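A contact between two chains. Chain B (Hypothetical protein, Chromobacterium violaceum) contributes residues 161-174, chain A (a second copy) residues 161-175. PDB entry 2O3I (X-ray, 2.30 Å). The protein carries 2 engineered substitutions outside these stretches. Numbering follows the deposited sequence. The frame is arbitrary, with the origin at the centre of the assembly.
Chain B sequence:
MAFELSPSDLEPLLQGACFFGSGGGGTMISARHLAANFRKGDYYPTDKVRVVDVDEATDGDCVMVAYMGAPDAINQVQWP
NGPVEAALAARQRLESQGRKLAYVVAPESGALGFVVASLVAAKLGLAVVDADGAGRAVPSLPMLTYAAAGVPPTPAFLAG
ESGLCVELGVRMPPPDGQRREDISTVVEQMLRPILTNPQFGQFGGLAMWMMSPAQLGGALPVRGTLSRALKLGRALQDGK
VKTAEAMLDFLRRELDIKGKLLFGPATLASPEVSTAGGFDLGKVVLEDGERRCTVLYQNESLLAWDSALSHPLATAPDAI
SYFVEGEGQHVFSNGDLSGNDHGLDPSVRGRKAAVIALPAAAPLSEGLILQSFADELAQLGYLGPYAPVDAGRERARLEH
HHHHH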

# COMPACT_ATOMS: atom_id res chain seq x y z
N GLU B 161 -8.40 -13.66 4.48
CA GLU B 161 -9.06 -14.81 5.10
C GLU B 161 -8.55 -16.18 4.62
O GLU B 161 -8.86 -17.20 5.24
CB GLU B 161 -10.57 -14.70 4.87
N SER B 162 -7.76 -16.20 3.56
CA SER B 162 -7.27 -17.46 3.00
C SER B 162 -5.77 -17.78 3.06
O SER B 162 -5.35 -18.85 2.63
CB SER B 162 -7.75 -17.58 1.55
OG SER B 162 -7.50 -16.39 0.83
N GLY B 163 -4.97 -16.86 3.59
CA GLY B 163 -3.54 -17.12 3.67
C GLY B 163 -2.67 -15.94 3.24
O GLY B 163 -1.45 -15.96 3.40
N LEU B 164 -3.31 -14.92 2.69
CA LEU B 164 -2.62 -13.72 2.23
C LEU B 164 -2.11 -12.93 3.45
O LEU B 164 -2.87 -12.67 4.39
CB LEU B 164 -3.60 -12.86 1.41
CG LEU B 164 -3.11 -11.75 0.47
CD1 LEU B 164 -2.48 -10.64 1.27
CD2 LEU B 164 -2.11 -12.32 -0.53
N CYS B 165 -0.83 -12.57 3.45
CA CYS B 165 -0.26 -11.79 4.54
C CYS B 165 0.72 -10.74 4.04
O CYS B 165 1.73 -11.07 3.43
CB CYS B 165 0.45 -12.67 5.57
SG CYS B 165 1.17 -11.69 6.96
N VAL B 166 0.40 -9.48 4.30
CA VAL B 166 1.23 -8.37 3.89
C VAL B 166 1.83 -7.66 5.10
O VAL B 166 1.19 -7.54 6.15
CB VAL B 166 0.40 -7.34 3.07
CG1 VAL B 166 1.27 -6.17 2.65
CG2 VAL B 166 -0.22 -8.02 1.87
N GLU B 167 3.07 -7.20 4.96
CA GLU B 167 3.72 -6.50 6.04
C GLU B 167 4.08 -5.10 5.59
O GLU B 167 4.52 -4.89 4.47
CB GLU B 167 4.99 -7.23 6.48
CG GLU B 167 5.58 -6.69 7.77
CD GLU B 167 6.99 -7.20 8.02
OE1 GLU B 167 7.30 -8.33 7.59
OE2 GLU B 167 7.79 -6.47 8.65
N LEU B 168 3.88 -4.13 6.47
CA LEU B 168 4.20 -2.75 6.16
C LEU B 168 5.10 -2.19 7.26
O LEU B 168 4.84 -2.38 8.45
CB LEU B 168 2.94 -1.90 6.05
CG LEU B 168 3.11 -0.46 5.57
CD1 LEU B 168 3.57 -0.45 4.11
CD2 LEU B 168 1.79 0.29 5.69
N GLY B 169 6.16 -1.51 6.83
CA GLY B 169 7.09 -0.90 7.75
C GLY B 169 7.20 0.55 7.31
O GLY B 169 7.20 0.82 6.11
N VAL B 170 7.26 1.47 8.26
CA VAL B 170 7.38 2.88 7.93
C VAL B 170 8.36 3.58 8.84
O VAL B 170 8.25 3.53 10.07
CB VAL B 170 6.02 3.61 8.02
CG1 VAL B 170 6.20 5.08 7.68
CG2 VAL B 170 5.01 2.96 7.08
N ARG B 171 9.34 4.24 8.23
CA ARG B 171 10.36 4.99 8.96
C ARG B 171 10.38 6.36 8.28
O ARG B 171 10.71 6.46 7.10
CB ARG B 171 11.73 4.31 8.84
N MSE B 172 10.03 7.40 9.02
CA MSE B 172 9.99 8.74 8.45
C MSE B 172 11.11 9.68 8.86
O MSE B 172 11.96 9.34 9.68
CB MSE B 172 8.65 9.37 8.78
CG MSE B 172 7.65 9.16 7.68
SE MSE B 172 5.88 9.27 8.33
CE MSE B 172 5.75 11.19 8.54
N PRO B 173 11.15 10.88 8.25
CA PRO B 173 12.20 11.84 8.60
C PRO B 173 11.61 13.13 9.20
O PRO B 173 10.40 13.36 9.13
CB PRO B 173 12.85 12.10 7.26
CG PRO B 173 11.63 12.22 6.37
CD PRO B 173 10.68 11.11 6.87
N PRO B 174 12.45 13.98 9.82
CA PRO B 174 11.97 15.23 10.40
C PRO B 174 12.33 16.39 9.45
O PRO B 174 13.14 16.20 8.54
CB PRO B 174 12.72 15.30 11.72
CG PRO B 174 14.07 14.78 11.32
CD PRO B 174 13.75 13.60 10.42
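Chain A 161-175: ESGLCVELGVRMPPP

How does chain A run against chain B? Residues 165-171 of each copy form an extended strand, and the two strands lie edge to edge in antiparallel order, their N-to-C directions 171° apart and their axes approaching to 4.5 Å. The register centres on Leu B168 opposite Leu A168, with CA atoms 5.0 Å apart. Counting outward from that pair, Gly B169 faces Glu A167, Val B170 faces Val A166 and Arg B171 faces Cys A165; the same pairs recur with the chains exchanged.

What holds the backbones at this spacing? Eight N-H...O hydrogen bonds do, two at each hydrogen-bonded pair. Glu B167 N donates to Gly A169 O at 2.8 Å, and Gly A169 N returns a bond to Glu B167 O at 3.0 Å. At one end Cys A165 N reaches Arg B171 O at 2.8 Å; at the other, Cys B165 N reaches Arg A171 O at 3.0 Å. Between these rungs CA-H...O contacts close the gap.

Which bumps fill which hollows on the face carrying the valines and leucines? Here each central leucine packs against the valine diagonally across. The end of Leu A168 comes nearer to chain B than its CA-to-CB bond suggests, and its CD2 settles 3.6 Å from Val B166 CG1; Leu B168 CD1 answers with 3.6 Å to Val A166 CG1. The two central leucines come no closer than 4.3 Å, from Leu B168 CD1 to Leu A168 CD2. Beyond the strands, Leu B164 CD2 packs 3.5 Å from Pro A173 CD, while Leu A164 CD2 meets Met B172 CG, of a selenomethionine, at 3.5 Å.

How do glycines make room on the opposite face and at the ends? Glu B167 CB lies beside Gly A169 CA, and Glu A167 CB beside Gly B169 CA: a CB on Gly B169 would lie a tight 3.5 Å from Glu A167 CB. The glutamates extend with chi1 and chi2 both t, and Glu B167 OE2 lies 4.1 Å from Glu A167 OE2. The oxygen of one water bridges these like charges, donating to Glu A167 OE2 at 2.6 Å and to Glu B167 OE2 at 2.8 Å. At the ends, prolines are the bumps and glycines the hollows: Pro B173 CB rests 3.8 Å from Gly A163 CA, and Pro A173 CB 3.5 Å from Gly B163 C. A CB on either glycine would clash with the facing proline CB.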

# COMPACT_ATOMS: atom_id res chain seq x y z
N GLU A 161 13.07 11.15 -0.86
CA GLU A 161 14.30 11.92 -1.04
C GLU A 161 14.83 12.55 0.25
O GLU A 161 15.99 12.98 0.30
CB GLU A 161 14.07 13.01 -2.09
CG GLU A 161 13.71 12.47 -3.48
CD GLU A 161 14.86 11.70 -4.12
OE1 GLU A 161 15.94 12.30 -4.33
OE2 GLU A 161 14.68 10.49 -4.41
N SER A 162 13.99 12.59 1.28
CA SER A 162 14.39 13.19 2.56
C SER A 162 14.93 12.18 3.56
O SER A 162 15.98 12.40 4.18
CB SER A 162 13.20 13.94 3.17
OG SER A 162 12.09 13.07 3.33
N GLY A 163 14.22 11.07 3.73
CA GLY A 163 14.65 10.05 4.67
C GLY A 163 13.54 9.05 4.91
O GLY A 163 13.70 8.09 5.66
N LEU A 164 12.40 9.29 4.28
CA LEU A 164 11.25 8.40 4.40
C LEU A 164 11.56 7.06 3.72
O LEU A 164 12.01 7.02 2.58
CB LEU A 164 10.03 9.08 3.77
CG LEU A 164 8.67 8.41 3.54
CD1 LEU A 164 8.72 7.65 2.25
CD2 LEU A 164 8.29 7.52 4.70
N CYS A 165 11.35 5.97 4.45
CA CYS A 165 11.59 4.61 3.94
C CYS A 165 10.42 3.72 4.32
O CYS A 165 9.98 3.70 5.47
CB CYS A 165 12.89 4.03 4.51
SG CYS A 165 13.16 2.27 4.11
N VAL A 166 9.91 2.97 3.35
CA VAL A 166 8.80 2.07 3.57
C VAL A 166 9.19 0.66 3.13
O VAL A 166 9.80 0.49 2.07
CB VAL A 166 7.54 2.51 2.77
CG1 VAL A 166 6.40 1.54 3.01
CG2 VAL A 166 7.12 3.91 3.19
N GLU A 167 8.85 -0.33 3.95
CA GLU A 167 9.16 -1.71 3.61
C GLU A 167 7.85 -2.46 3.35
O GLU A 167 6.84 -2.23 4.02
CB GLU A 167 9.92 -2.39 4.74
CG GLU A 167 10.31 -3.82 4.42
CD GLU A 167 10.96 -4.53 5.60
OE1 GLU A 167 11.79 -3.90 6.30
OE2 GLU A 167 10.65 -5.71 5.81
N LEU A 168 7.88 -3.36 2.38
CA LEU A 168 6.70 -4.12 2.05
C LEU A 168 7.03 -5.60 1.91
O LEU A 168 7.96 -5.98 1.20
CB LEU A 168 6.09 -3.58 0.75
CG LEU A 168 4.66 -3.95 0.33
CD1 LEU A 168 4.63 -5.34 -0.23
CD2 LEU A 168 3.71 -3.81 1.51
N GLY A 169 6.27 -6.44 2.62
CA GLY A 169 6.47 -7.88 2.56
C GLY A 169 5.18 -8.52 2.09
O GLY A 169 4.10 -8.14 2.56
N VAL A 170 5.26 -9.47 1.16
CA VAL A 170 4.07 -10.14 0.66
C VAL A 170 4.20 -11.66 0.64
O VAL A 170 5.15 -12.22 0.09
CB VAL A 170 3.70 -9.69 -0.77
CG1 VAL A 170 2.54 -10.52 -1.30
CG2 VAL A 170 3.32 -8.22 -0.78
N ARG A 171 3.22 -12.32 1.25
CA ARG A 171 3.15 -13.78 1.29
C ARG A 171 1.81 -14.17 0.67
O ARG A 171 0.74 -13.89 1.21
CB ARG A 171 3.25 -14.29 2.74
N MSE A 172 1.88 -14.81 -0.49
CA MSE A 172 0.68 -15.25 -1.20
C MSE A 172 0.10 -16.48 -0.52
O MSE A 172 0.81 -17.25 0.13
CB MSE A 172 1.02 -15.61 -2.65
CG MSE A 172 1.50 -14.46 -3.49
SE MSE A 172 0.13 -13.14 -3.74
CE MSE A 172 -0.93 -14.04 -5.08
N PRO A 173 -1.22 -16.67 -0.64
CA PRO A 173 -1.81 -17.86 -0.01
C PRO A 173 -1.58 -19.02 -0.97
O PRO A 173 -1.29 -18.81 -2.15
CB PRO A 173 -3.28 -17.48 0.11
CG PRO A 173 -3.51 -16.68 -1.14
CD PRO A 173 -2.27 -15.80 -1.20
N PRO A 174 -1.69 -20.27 -0.49
CA PRO A 174 -1.48 -21.41 -1.38
C PRO A 174 -2.39 -21.36 -2.62
O PRO A 174 -3.53 -20.90 -2.55
CB PRO A 174 -1.80 -22.61 -0.49
CG PRO A 174 -1.35 -22.13 0.87
CD PRO A 174 -1.88 -20.71 0.91
N PRO A 175 -1.87 -21.80 -3.78
CA PRO A 175 -2.67 -21.79 -5.02
C PRO A 175 -3.98 -22.57 -4.89
O PRO A 175 -4.00 -23.68 -4.33
CB PRO A 175 -1.71 -22.40 -6.04
CG PRO A 175 -0.38 -21.90 -5.57
CD PRO A 175 -0.46 -22.12 -4.07
O HOH W 1 10.42 -7.07 8.00
O HOH W 2 8.67 -7.08 4.75